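Dhd127_b (Synthetic construct, PDB 6DLM) is a computationally designed helical hairpin that pairs with a partner chain, Dhd127_a, to form a coiled-coil heterodimer meant to be orthogonal to other designed pairs. Local coordinates at residues L12-H17 with D65-L70; L19-E24 with K54-E59; Q29-E34 with R47-R52. All blocks are in the same frame, centred on the assembly; numbering follows the deposited sequence.

Contact 1. Residues L12-H17 with D65-L70; sequences LDSQEH and DRNVRL
Ser14 and Asn67 meet across the two helices through a hydrogen bond from Ser14 OG to Asn67 OD1, 2.9 Å long. The hydroxyl does not lie in the plane of the amide but is tilted 31° from it. From the opposite face of that plane comes Arg66, whose NH1 gives a bond of 2.8 Å to Asn67 OD1 with the acceptor almost exactly in the guanidinium plane. The amide oxygen is thus gripped by two donors, one from each helix. The nitrogen of the same amide turns to Gln15: Asn67 ND2 makes a weak, bent bond of 3.3 Å to Gln15 OE1, and the two amide planes stand 69° apart.

A water closes the cluster, donating to Ser14 O at 2.8 Å and accepting from Arg66 NH1 at 3.1 Å, with a weaker bond from Asn67 ND2. Ser14 reaches the amide because OG lies trans to the backbone N (chi1 -169°), while bends at chi2 and chi3 carry Arg66 NH1 toward the facing helix, beside the same oxygen.

Farther out, Gln15 NE2 bonds to His67 of the Dhd127_a chain, and Leu11 of that chain packs on Gln15, so the amide pair lies next to the heterodimer interface. Such a partly buried polar cluster is consistent with a designed hydrogen-bond network that favours one pairing of helices. With the largely buried Asn67 amide engaged at both its oxygen and its nitrogen, a shifted or mismatched pairing of the helices would probably cost polar bonds that apolar packing cannot replace.

Contact 2. Residues L19-E24 with K54-E59; sequences LRLIEE and KEIADE
Leu21 faces Ile56 and Glu59 across the hairpin, the two helix segments running antiparallel at 158° with their axes 9.8 Å apart. From CB, which points at the other helix, the leucine chain goes to CG, anti to the backbone N (chi1 -167°), and there it meets the branch methyl of the isoleucine, Leu21 CG lying 3.7 Å from Ile56 CG2. The two methyls beyond part company. Leu21 CD1 stays on the same partner, 3.6 Å from Ile56 CG2, whereas Leu21 CD2 reaches along the helix to the aliphatic part of Glu59, 3.6 Å from its CG. The leucine and glutamate chains cross at about a right angle, and the carboxylate of Glu59 is turned to Arg62, with which it forms a salt bridge.

Ile56 uses its other branch for Glu24, whose extended chain passes the tip methyl: Ile56 CD1 is 4.0 Å from Glu24 CG and 3.8 Å from Glu24 OE2, a contact without a hydrogen bond. Were the leucine cut to an alanine here, a gap would probably open beside Ile56 CG2 and Glu59 CG would lose its Leu21 CD2 contact.

Ile60 and Gln63 of helix 44-75 also touch Leu21, while Ile22, pointing away from this seam, packs on Leu18 of the Dhd127_a chain. An apolar seam between antiparallel helices, the partner chain on the other face, is the pattern of a coiled-coil helical hairpin.

Contact 3. Residues Q29-E34 with R47-R52; sequences QKELLE and RELVRR
The helix segments 29-34 and 47-52 run antiparallel at 155°, with axes 9.6 Å apart and the CA atoms of Leu32 and Leu49 separated by 6.5 Å. This is the loop-proximal part of the helical hairpin, packed as a coiled coil. Leu49 reaches across to the backbone of the facing helix: its CD1 lies 3.7 Å from Leu32 N and 4.0 Å from Leu32 CB. A first torsion near 180° (chi1 175°) turns Leu32 CG away from its own N and toward Val50, where Leu32 CD2 meets Val50 CG2 at 4.0 Å, the two chains crossing at a slant.

On the flank, Glu31 extends at about a right angle over Leu49, its CG and CD touching the leucine methyls, while its carboxylate goes on to a salt bridge with Arg45. Ser29 of the Dhd127_a chain packs on Leu32 and Glu30 of that chain on Val50, placing this seam beside the dimer interface.

On helix 44-75, Glu48 takes two arginines. Arg51 grips it side-on, NE to OE2 and NH2 to OE1, both on the syn side, and Arg52 NE meets Glu48 OE1 from the anti side at 2.7 Å.

Overall arrangement
From the N terminus, helix 7-37 supplies 12-17, 19-24 and 29-34 in turn; after the loop, helix 44-75 returns with 47-52, 54-59 and 65-70. The order is therefore reversed on the way back. Contact 3 closes the shortest loop, contact 2 encloses it and contact 1 encloses both, with no crossing, as in a simple hairpin. The centres of neighbouring contacts are 13 Å apart, and contacts 1 and 3 lie on opposite sides of the chain's centre, 26 Å from centre to centre. Together they hold the two helices side by side from near the termini, by polar bonds, to the turn, by apolar packing, with Dhd127_a alongside all three.

Contact 1. Residues L12-H17 with D65-L70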
loop_
_atom_site.group_PDB
_atom_site.type_symbol
_atom_site.label_atom_id
_atom_site.label_comp_id
_atom_site.label_asym_id
_atom_site.label_seq_id
_atom_site.Cartn_x
_atom_site.Cartn_y
_atom_site.Cartn_z
ATOM N N LEU B 12 16.773 3.569 -1.955
ATOM C CA LEU B 12 15.773 4.379 -2.622
ATOM C C LEU B 12 15.239 3.687 -3.885
ATOM O O LEU B 12 14.043 3.705 -4.125
ATOM C CB LEU B 12 16.345 5.746 -2.972
ATOM C CG LEU B 12 16.751 6.588 -1.764
ATOM C CD1 LEU B 12 17.418 7.879 -2.210
ATOM C CD2 LEU B 12 15.551 6.869 -0.885
ATOM N N ASP B 13 16.118 3.069 -4.664
ATOM C CA ASP B 13 15.666 2.360 -5.856
ATOM C C ASP B 13 14.703 1.228 -5.472
ATOM O O ASP B 13 13.677 1.067 -6.094
ATOM C CB ASP B 13 16.852 1.756 -6.612
ATOM C CG ASP B 13 17.752 2.809 -7.228
ATOM O OD1 ASP B 13 17.365 3.987 -7.237
ATOM O OD2 ASP B 13 18.837 2.451 -7.703
ATOM N N SER B 14 15.055 0.475 -4.448
ATOM C CA SER B 14 14.209 -0.601 -3.963
ATOM C C SER B 14 12.863 -0.058 -3.443
ATOM O O SER B 14 11.830 -0.646 -3.705
ATOM C CB SER B 14 14.932 -1.372 -2.864
ATOM O OG SER B 14 14.251 -2.563 -2.554
ATOM N N GLN B 15 12.898 1.053 -2.719
ATOM C CA GLN B 15 11.671 1.676 -2.227
ATOM C C GLN B 15 10.774 2.132 -3.382
ATOM O O GLN B 15 9.586 1.906 -3.347
ATOM C CB GLN B 15 11.999 2.891 -1.359
ATOM C CG GLN B 15 12.511 2.549 0.022
ATOM C CD GLN B 15 11.399 2.132 0.954
ATOM O OE1 GLN B 15 11.266 0.962 1.293
ATOM N NE2 GLN B 15 10.570 3.085 1.339
ATOM N N GLU B 16 11.356 2.762 -4.394
ATOM C CA GLU B 16 10.583 3.204 -5.556
ATOM C C GLU B 16 9.950 2.012 -6.284
ATOM O O GLU B 16 8.811 2.085 -6.696
ATOM C CB GLU B 16 11.443 4.017 -6.508
ATOM C CG GLU B 16 12.141 5.184 -5.839
ATOM C CD GLU B 16 11.340 6.461 -5.887
ATOM O OE1 GLU B 16 11.957 7.541 -5.867
ATOM O OE2 GLU B 16 10.098 6.384 -5.965
ATOM N N HIS B 17 10.695 0.926 -6.408
ATOM C CA HIS B 17 10.141 -0.271 -7.012
ATOM C C HIS B 17 8.958 -0.764 -6.166
ATOM O O HIS B 17 7.924 -1.115 -6.712
ATOM C CB HIS B 17 11.200 -1.358 -7.088
ATOM C CG HIS B 17 10.707 -2.642 -7.668
ATOM N ND1 HIS B 17 10.643 -2.869 -9.023
ATOM C CD2 HIS B 17 10.271 -3.777 -7.076
ATOM C CE1 HIS B 17 10.179 -4.086 -9.242
ATOM N NE2 HIS B 17 9.940 -4.655 -8.077
ATOM N N ASP B 65 9.348 -5.913 4.176
ATOM C CA ASP B 65 10.076 -6.476 5.302
ATOM C C ASP B 65 11.582 -6.469 5.007
ATOM O O ASP B 65 12.374 -6.121 5.867
ATOM C CB ASP B 65 9.639 -7.918 5.549
ATOM C CG ASP B 65 8.305 -8.023 6.269
ATOM O OD1 ASP B 65 7.743 -6.991 6.655
ATOM O OD2 ASP B 65 7.832 -9.156 6.461
ATOM N N ARG B 66 11.951 -6.832 3.788
ATOM C CA ARG B 66 13.352 -6.832 3.397
ATOM C C ARG B 66 13.948 -5.421 3.403
ATOM O O ARG B 66 15.039 -5.211 3.898
ATOM C CB ARG B 66 13.500 -7.458 2.019
ATOM C CG ARG B 66 14.904 -7.406 1.461
ATOM C CD ARG B 66 14.944 -6.580 0.190
ATOM N NE ARG B 66 14.337 -7.273 -0.936
ATOM C CZ ARG B 66 13.585 -6.687 -1.861
ATOM N NH1 ARG B 66 13.176 -5.438 -1.713
ATOM N NH2 ARG B 66 13.229 -7.364 -2.934
ATOM N N ASN B 67 13.215 -4.461 2.857
ATOM C CA ASN B 67 13.668 -3.067 2.846
ATOM C C ASN B 67 13.826 -2.508 4.262
ATOM O O ASN B 67 14.756 -1.774 4.531
ATOM C CB ASN B 67 12.720 -2.191 2.039
ATOM C CG ASN B 67 12.728 -2.538 0.567
ATOM O OD1 ASN B 67 13.557 -3.303 0.116
ATOM N ND2 ASN B 67 11.808 -1.971 -0.178
ATOM N N VAL B 68 12.905 -2.859 5.140
ATOM C CA VAL B 68 12.999 -2.435 6.525
ATOM C C VAL B 68 14.266 -3.009 7.182
ATOM O O VAL B 68 14.943 -2.304 7.909
ATOM C CB VAL B 68 11.756 -2.847 7.312
ATOM C CG1 VAL B 68 11.976 -2.655 8.800
ATOM C CG2 VAL B 68 10.565 -2.045 6.818
ATOM N N ARG B 69 14.589 -4.263 6.895
ATOM C CA ARG B 69 15.802 -4.840 7.452
ATOM C C ARG B 69 17.025 -4.044 6.972
ATOM O O ARG B 69 17.883 -3.712 7.766
ATOM C CB ARG B 69 15.967 -6.293 7.014
ATOM C CG ARG B 69 14.959 -7.258 7.597
ATOM C CD ARG B 69 15.417 -8.701 7.444
ATOM N NE ARG B 69 15.416 -9.132 6.056
ATOM C CZ ARG B 69 14.372 -9.679 5.447
ATOM N NH1 ARG B 69 13.240 -9.864 6.105
ATOM N NH2 ARG B 69 14.459 -10.040 4.182
ATOM N N LEU B 70 17.072 -3.745 5.684
ATOM C CA LEU B 70 18.166 -2.960 5.125
ATOM C C LEU B 70 18.223 -1.546 5.710
ATOM O O LEU B 70 19.295 -1.065 6.022
ATOM C CB LEU B 70 18.055 -2.892 3.607
ATOM C CG LEU B 70 18.095 -4.256 2.929
ATOM C CD1 LEU B 70 17.951 -4.120 1.426
ATOM C CD2 LEU B 70 19.372 -4.999 3.281
HETATM O O HOH W 1 11.383 -3.361 -3.168
#

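Contact 2. Residues L19-E24 with K54-E59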
loop_
_atom_site.group_PDB
_atom_site.type_symbol
_atom_site.label_atom_id
_atom_site.label_comp_id
_atom_site.label_asym_id
_atom_site.label_seq_id
_atom_site.Cartn_x
_atom_site.Cartn_y
_atom_site.Cartn_z
ATOM N N LEU B 19 7.056 1.063 -4.200
ATOM C CA LEU B 19 5.953 1.999 -4.381
ATOM C C LEU B 19 5.191 1.705 -5.691
ATOM O O LEU B 19 3.983 1.802 -5.722
ATOM C CB LEU B 19 6.443 3.445 -4.363
ATOM C CG LEU B 19 6.884 3.984 -3.002
ATOM C CD1 LEU B 19 7.193 5.466 -3.118
ATOM C CD2 LEU B 19 5.822 3.744 -1.942
ATOM N N ARG B 20 5.899 1.343 -6.747
ATOM C CA ARG B 20 5.219 1.008 -7.991
ATOM C C ARG B 20 4.301 -0.212 -7.795
ATOM O O ARG B 20 3.182 -0.209 -8.278
ATOM C CB ARG B 20 6.217 0.786 -9.121
ATOM C CG ARG B 20 6.777 2.089 -9.661
ATOM C CD ARG B 20 7.591 1.910 -10.928
ATOM N NE ARG B 20 8.859 1.251 -10.683
ATOM C CZ ARG B 20 9.957 1.875 -10.278
ATOM N NH1 ARG B 20 9.936 3.177 -10.064
ATOM N NH2 ARG B 20 11.072 1.195 -10.082
ATOM N N LEU B 21 4.771 -1.234 -7.092
ATOM C CA LEU B 21 3.919 -2.385 -6.794
ATOM C C LEU B 21 2.719 -1.972 -5.915
ATOM O O LEU B 21 1.612 -2.418 -6.142
ATOM C CB LEU B 21 4.715 -3.495 -6.123
ATOM C CG LEU B 21 4.036 -4.860 -6.026
ATOM C CD1 LEU B 21 3.595 -5.374 -7.385
ATOM C CD2 LEU B 21 4.973 -5.852 -5.374
ATOM N N ILE B 22 2.963 -1.119 -4.931
ATOM C CA ILE B 22 1.890 -0.630 -4.076
ATOM C C ILE B 22 0.850 0.150 -4.889
ATOM O O ILE B 22 -0.335 -0.020 -4.700
ATOM C CB ILE B 22 2.453 0.257 -2.954
ATOM C CG1 ILE B 22 3.184 -0.616 -1.933
ATOM C CG2 ILE B 22 1.343 1.043 -2.285
ATOM C CD1 ILE B 22 3.882 0.163 -0.845
ATOM N N GLU B 23 1.306 1.006 -5.789
ATOM C CA GLU B 23 0.375 1.734 -6.649
ATOM C C GLU B 23 -0.416 0.751 -7.545
ATOM O O GLU B 23 -1.588 0.966 -7.790
ATOM C CB GLU B 23 1.079 2.845 -7.415
ATOM C CG GLU B 23 1.721 3.833 -6.447
ATOM C CD GLU B 23 1.733 5.260 -6.950
ATOM O OE1 GLU B 23 1.434 6.171 -6.157
ATOM O OE2 GLU B 23 2.041 5.471 -8.137
ATOM N N GLU B 24 0.223 -0.318 -7.989
ATOM C CA GLU B 24 -0.485 -1.333 -8.756
ATOM C C GLU B 24 -1.600 -1.941 -7.885
ATOM O O GLU B 24 -2.698 -2.159 -8.365
ATOM C CB GLU B 24 0.463 -2.434 -9.219
ATOM C CG GLU B 24 -0.236 -3.556 -9.965
ATOM C CD GLU B 24 0.732 -4.519 -10.641
ATOM O OE1 GLU B 24 1.905 -4.154 -10.832
ATOM O OE2 GLU B 24 0.315 -5.640 -10.990
ATOM N N LYS B 54 -4.597 -10.160 -3.225
ATOM C CA LYS B 54 -3.924 -10.980 -2.241
ATOM C C LYS B 54 -2.499 -11.340 -2.708
ATOM O O LYS B 54 -1.578 -11.299 -1.910
ATOM C CB LYS B 54 -4.721 -12.250 -1.966
ATOM C CG LYS B 54 -6.005 -12.038 -1.185
ATOM C CD LYS B 54 -6.714 -13.364 -0.962
ATOM C CE LYS B 54 -8.046 -13.212 -0.254
ATOM N NZ LYS B 54 -8.961 -14.346 -0.575
ATOM N N GLU B 55 -2.327 -11.694 -3.977
ATOM C CA GLU B 55 -0.996 -12.019 -4.485
ATOM C C GLU B 55 -0.048 -10.829 -4.410
ATOM O O GLU B 55 1.080 -10.956 -3.968
ATOM C CB GLU B 55 -1.054 -12.391 -5.968
ATOM C CG GLU B 55 -1.618 -13.749 -6.314
ATOM C CD GLU B 55 -1.536 -14.019 -7.809
ATOM O OE1 GLU B 55 -1.616 -13.053 -8.600
ATOM O OE2 GLU B 55 -1.385 -15.193 -8.195
ATOM N N ILE B 56 -0.509 -9.683 -4.883
ATOM C CA ILE B 56 0.318 -8.492 -4.842
ATOM C C ILE B 56 0.654 -8.085 -3.399
ATOM O O ILE B 56 1.799 -7.809 -3.099
ATOM C CB ILE B 56 -0.356 -7.324 -5.571
ATOM C CG1 ILE B 56 -0.691 -7.724 -7.005
ATOM C CG2 ILE B 56 0.546 -6.108 -5.557
ATOM C CD1 ILE B 56 -1.418 -6.651 -7.777
ATOM N N ALA B 57 -0.325 -8.122 -2.510
ATOM C CA ALA B 57 -0.081 -7.776 -1.106
ATOM C C ALA B 57 0.967 -8.688 -0.455
ATOM O O ALA B 57 1.761 -8.227 0.345
ATOM C CB ALA B 57 -1.368 -7.830 -0.306
ATOM N N ASP B 58 0.946 -9.968 -0.790
ATOM C CA ASP B 58 1.930 -10.875 -0.233
ATOM C C ASP B 58 3.356 -10.476 -0.649
ATOM O O ASP B 58 4.253 -10.459 0.167
ATOM C CB ASP B 58 1.640 -12.291 -0.698
ATOM C CG ASP B 58 2.647 -13.277 -0.182
ATOM O OD1 ASP B 58 2.311 -14.025 0.746
ATOM O OD2 ASP B 58 3.781 -13.284 -0.695
ATOM N N GLU B 59 3.541 -10.186 -1.925
ATOM C CA GLU B 59 4.824 -9.722 -2.433
ATOM C C GLU B 59 5.215 -8.355 -1.820
ATOM O O GLU B 59 6.368 -8.127 -1.517
ATOM C CB GLU B 59 4.791 -9.647 -3.956
ATOM C CG GLU B 59 6.086 -9.184 -4.598
ATOM C CD GLU B 59 7.252 -10.125 -4.356
ATOM O OE1 GLU B 59 8.379 -9.750 -4.715
ATOM O OE2 GLU B 59 7.045 -11.222 -3.804
#

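Contact 3. Residues Q29-E34 with R47-R52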
loop_
_atom_site.group_PDB
_atom_site.type_symbol
_atom_site.label_atom_id
_atom_site.label_comp_id
_atom_site.label_asym_id
_atom_site.label_seq_id
_atom_site.Cartn_x
_atom_site.Cartn_y
_atom_site.Cartn_z
ATOM N N GLN B 29 -7.367 -2.205 -6.390
ATOM C CA GLN B 29 -8.389 -1.916 -5.392
ATOM C C GLN B 29 -9.361 -0.801 -5.834
ATOM O O GLN B 29 -10.541 -0.854 -5.519
ATOM C CB GLN B 29 -7.739 -1.623 -4.048
ATOM C CG GLN B 29 -7.185 -2.884 -3.419
ATOM C CD GLN B 29 -8.281 -3.746 -2.812
ATOM O OE1 GLN B 29 -9.148 -3.247 -2.124
ATOM N NE2 GLN B 29 -8.232 -5.042 -3.066
ATOM N N LYS B 30 -8.865 0.236 -6.499
ATOM C CA LYS B 30 -9.748 1.268 -7.009
ATOM C C LYS B 30 -10.734 0.693 -8.054
ATOM O O LYS B 30 -11.897 1.050 -8.040
ATOM C CB LYS B 30 -8.943 2.417 -7.601
ATOM C CG LYS B 30 -9.794 3.617 -7.972
ATOM C CD LYS B 30 -10.643 4.095 -6.807
ATOM C CE LYS B 30 -9.782 4.669 -5.692
ATOM N NZ LYS B 30 -10.548 5.465 -4.692
ATOM N N GLU B 31 -10.270 -0.168 -8.947
ATOM C CA GLU B 31 -11.207 -0.755 -9.905
ATOM C C GLU B 31 -12.279 -1.551 -9.142
ATOM O O GLU B 31 -13.457 -1.426 -9.432
ATOM C CB GLU B 31 -10.509 -1.669 -10.912
ATOM C CG GLU B 31 -11.472 -2.374 -11.863
ATOM C CD GLU B 31 -10.800 -3.369 -12.799
ATOM O OE1 GLU B 31 -9.576 -3.336 -12.919
ATOM O OE2 GLU B 31 -11.500 -4.169 -13.436
ATOM N N LEU B 32 -11.854 -2.299 -8.140
ATOM C CA LEU B 32 -12.786 -3.085 -7.352
ATOM C C LEU B 32 -13.821 -2.184 -6.673
ATOM O O LEU B 32 -15.005 -2.449 -6.746
ATOM C CB LEU B 32 -11.993 -3.874 -6.312
ATOM C CG LEU B 32 -12.724 -4.694 -5.261
ATOM C CD1 LEU B 32 -13.643 -5.704 -5.908
ATOM C CD2 LEU B 32 -11.739 -5.398 -4.344
ATOM N N LEU B 33 -13.374 -1.109 -6.050
ATOM C CA LEU B 33 -14.295 -0.180 -5.407
ATOM C C LEU B 33 -15.245 0.511 -6.402
ATOM O O LEU B 33 -16.424 0.650 -6.133
ATOM C CB LEU B 33 -13.517 0.865 -4.630
ATOM C CG LEU B 33 -14.348 1.987 -4.026
ATOM C CD1 LEU B 33 -15.400 1.448 -3.070
ATOM C CD2 LEU B 33 -13.426 2.964 -3.325
ATOM N N GLU B 34 -14.722 0.949 -7.536
ATOM C CA GLU B 34 -15.572 1.579 -8.546
ATOM C C GLU B 34 -16.638 0.606 -9.083
ATOM O O GLU B 34 -17.772 0.988 -9.295
ATOM C CB GLU B 34 -14.725 2.190 -9.658
ATOM C CG GLU B 34 -13.965 3.404 -9.160
ATOM C CD GLU B 34 -13.377 4.270 -10.259
ATOM O OE1 GLU B 34 -12.926 3.735 -11.272
ATOM O OE2 GLU B 34 -13.356 5.497 -10.085
ATOM N N ARG B 47 -14.136 -10.811 -7.873
ATOM C CA ARG B 47 -13.481 -11.918 -7.201
ATOM C C ARG B 47 -12.053 -12.070 -7.722
ATOM O O ARG B 47 -11.154 -12.372 -6.961
ATOM C CB ARG B 47 -14.259 -13.218 -7.403
ATOM C CG ARG B 47 -15.482 -13.351 -6.518
ATOM C CD ARG B 47 -15.107 -13.516 -5.052
ATOM N NE ARG B 47 -16.282 -13.788 -4.233
ATOM C CZ ARG B 47 -16.295 -13.806 -2.906
ATOM N NH1 ARG B 47 -15.195 -13.574 -2.219
ATOM N NH2 ARG B 47 -17.425 -14.074 -2.269
ATOM N N GLU B 48 -11.861 -11.898 -9.027
ATOM C CA GLU B 48 -10.519 -11.967 -9.598
ATOM C C GLU B 48 -9.623 -10.823 -9.073
ATOM O O GLU B 48 -8.452 -11.043 -8.818
ATOM C CB GLU B 48 -10.565 -11.967 -11.122
ATOM C CG GLU B 48 -9.213 -11.832 -11.795
ATOM C CD GLU B 48 -8.261 -12.981 -11.510
ATOM O OE1 GLU B 48 -7.080 -12.868 -11.880
ATOM O OE2 GLU B 48 -8.693 -13.987 -10.923
ATOM N N LEU B 49 -10.175 -9.624 -8.936
ATOM C CA LEU B 49 -9.413 -8.496 -8.384
ATOM C C LEU B 49 -8.982 -8.777 -6.938
ATOM O O LEU B 49 -7.890 -8.412 -6.540
ATOM C CB LEU B 49 -10.204 -7.195 -8.452
ATOM C CG LEU B 49 -10.480 -6.696 -9.865
ATOM C CD1 LEU B 49 -11.525 -5.597 -9.857
ATOM C CD2 LEU B 49 -9.193 -6.239 -10.529
ATOM N N VAL B 50 -9.862 -9.390 -6.168
ATOM C CA VAL B 50 -9.512 -9.765 -4.813
ATOM C C VAL B 50 -8.369 -10.787 -4.826
ATOM O O VAL B 50 -7.414 -10.630 -4.097
ATOM C CB VAL B 50 -10.709 -10.377 -4.072
ATOM C CG1 VAL B 50 -10.245 -11.068 -2.799
ATOM C CG2 VAL B 50 -11.745 -9.315 -3.769
ATOM N N ARG B 51 -8.457 -11.792 -5.686
ATOM C CA ARG B 51 -7.404 -12.799 -5.760
ATOM C C ARG B 51 -6.063 -12.165 -6.146
ATOM O O ARG B 51 -5.053 -12.437 -5.523
ATOM C CB ARG B 51 -7.768 -13.867 -6.794
ATOM C CG ARG B 51 -6.869 -15.088 -6.786
ATOM C CD ARG B 51 -7.046 -15.924 -8.042
ATOM N NE ARG B 51 -6.540 -15.231 -9.218
ATOM C CZ ARG B 51 -5.252 -15.077 -9.489
ATOM N NH1 ARG B 51 -4.342 -15.583 -8.675
ATOM N NH2 ARG B 51 -4.866 -14.423 -10.571
ATOM N N ARG B 52 -6.059 -11.318 -7.161
ATOM C CA ARG B 52 -4.836 -10.624 -7.533
ATOM C C ARG B 52 -4.341 -9.709 -6.398
ATOM O O ARG B 52 -3.151 -9.644 -6.137
ATOM C CB ARG B 52 -5.041 -9.793 -8.795
ATOM C CG ARG B 52 -5.517 -10.583 -9.995
ATOM C CD ARG B 52 -5.612 -9.695 -11.229
ATOM N NE ARG B 52 -6.124 -10.427 -12.378
ATOM C CZ ARG B 52 -6.319 -9.900 -13.578
ATOM N NH1 ARG B 52 -6.049 -8.630 -13.795
ATOM N NH2 ARG B 52 -6.788 -10.652 -14.556
#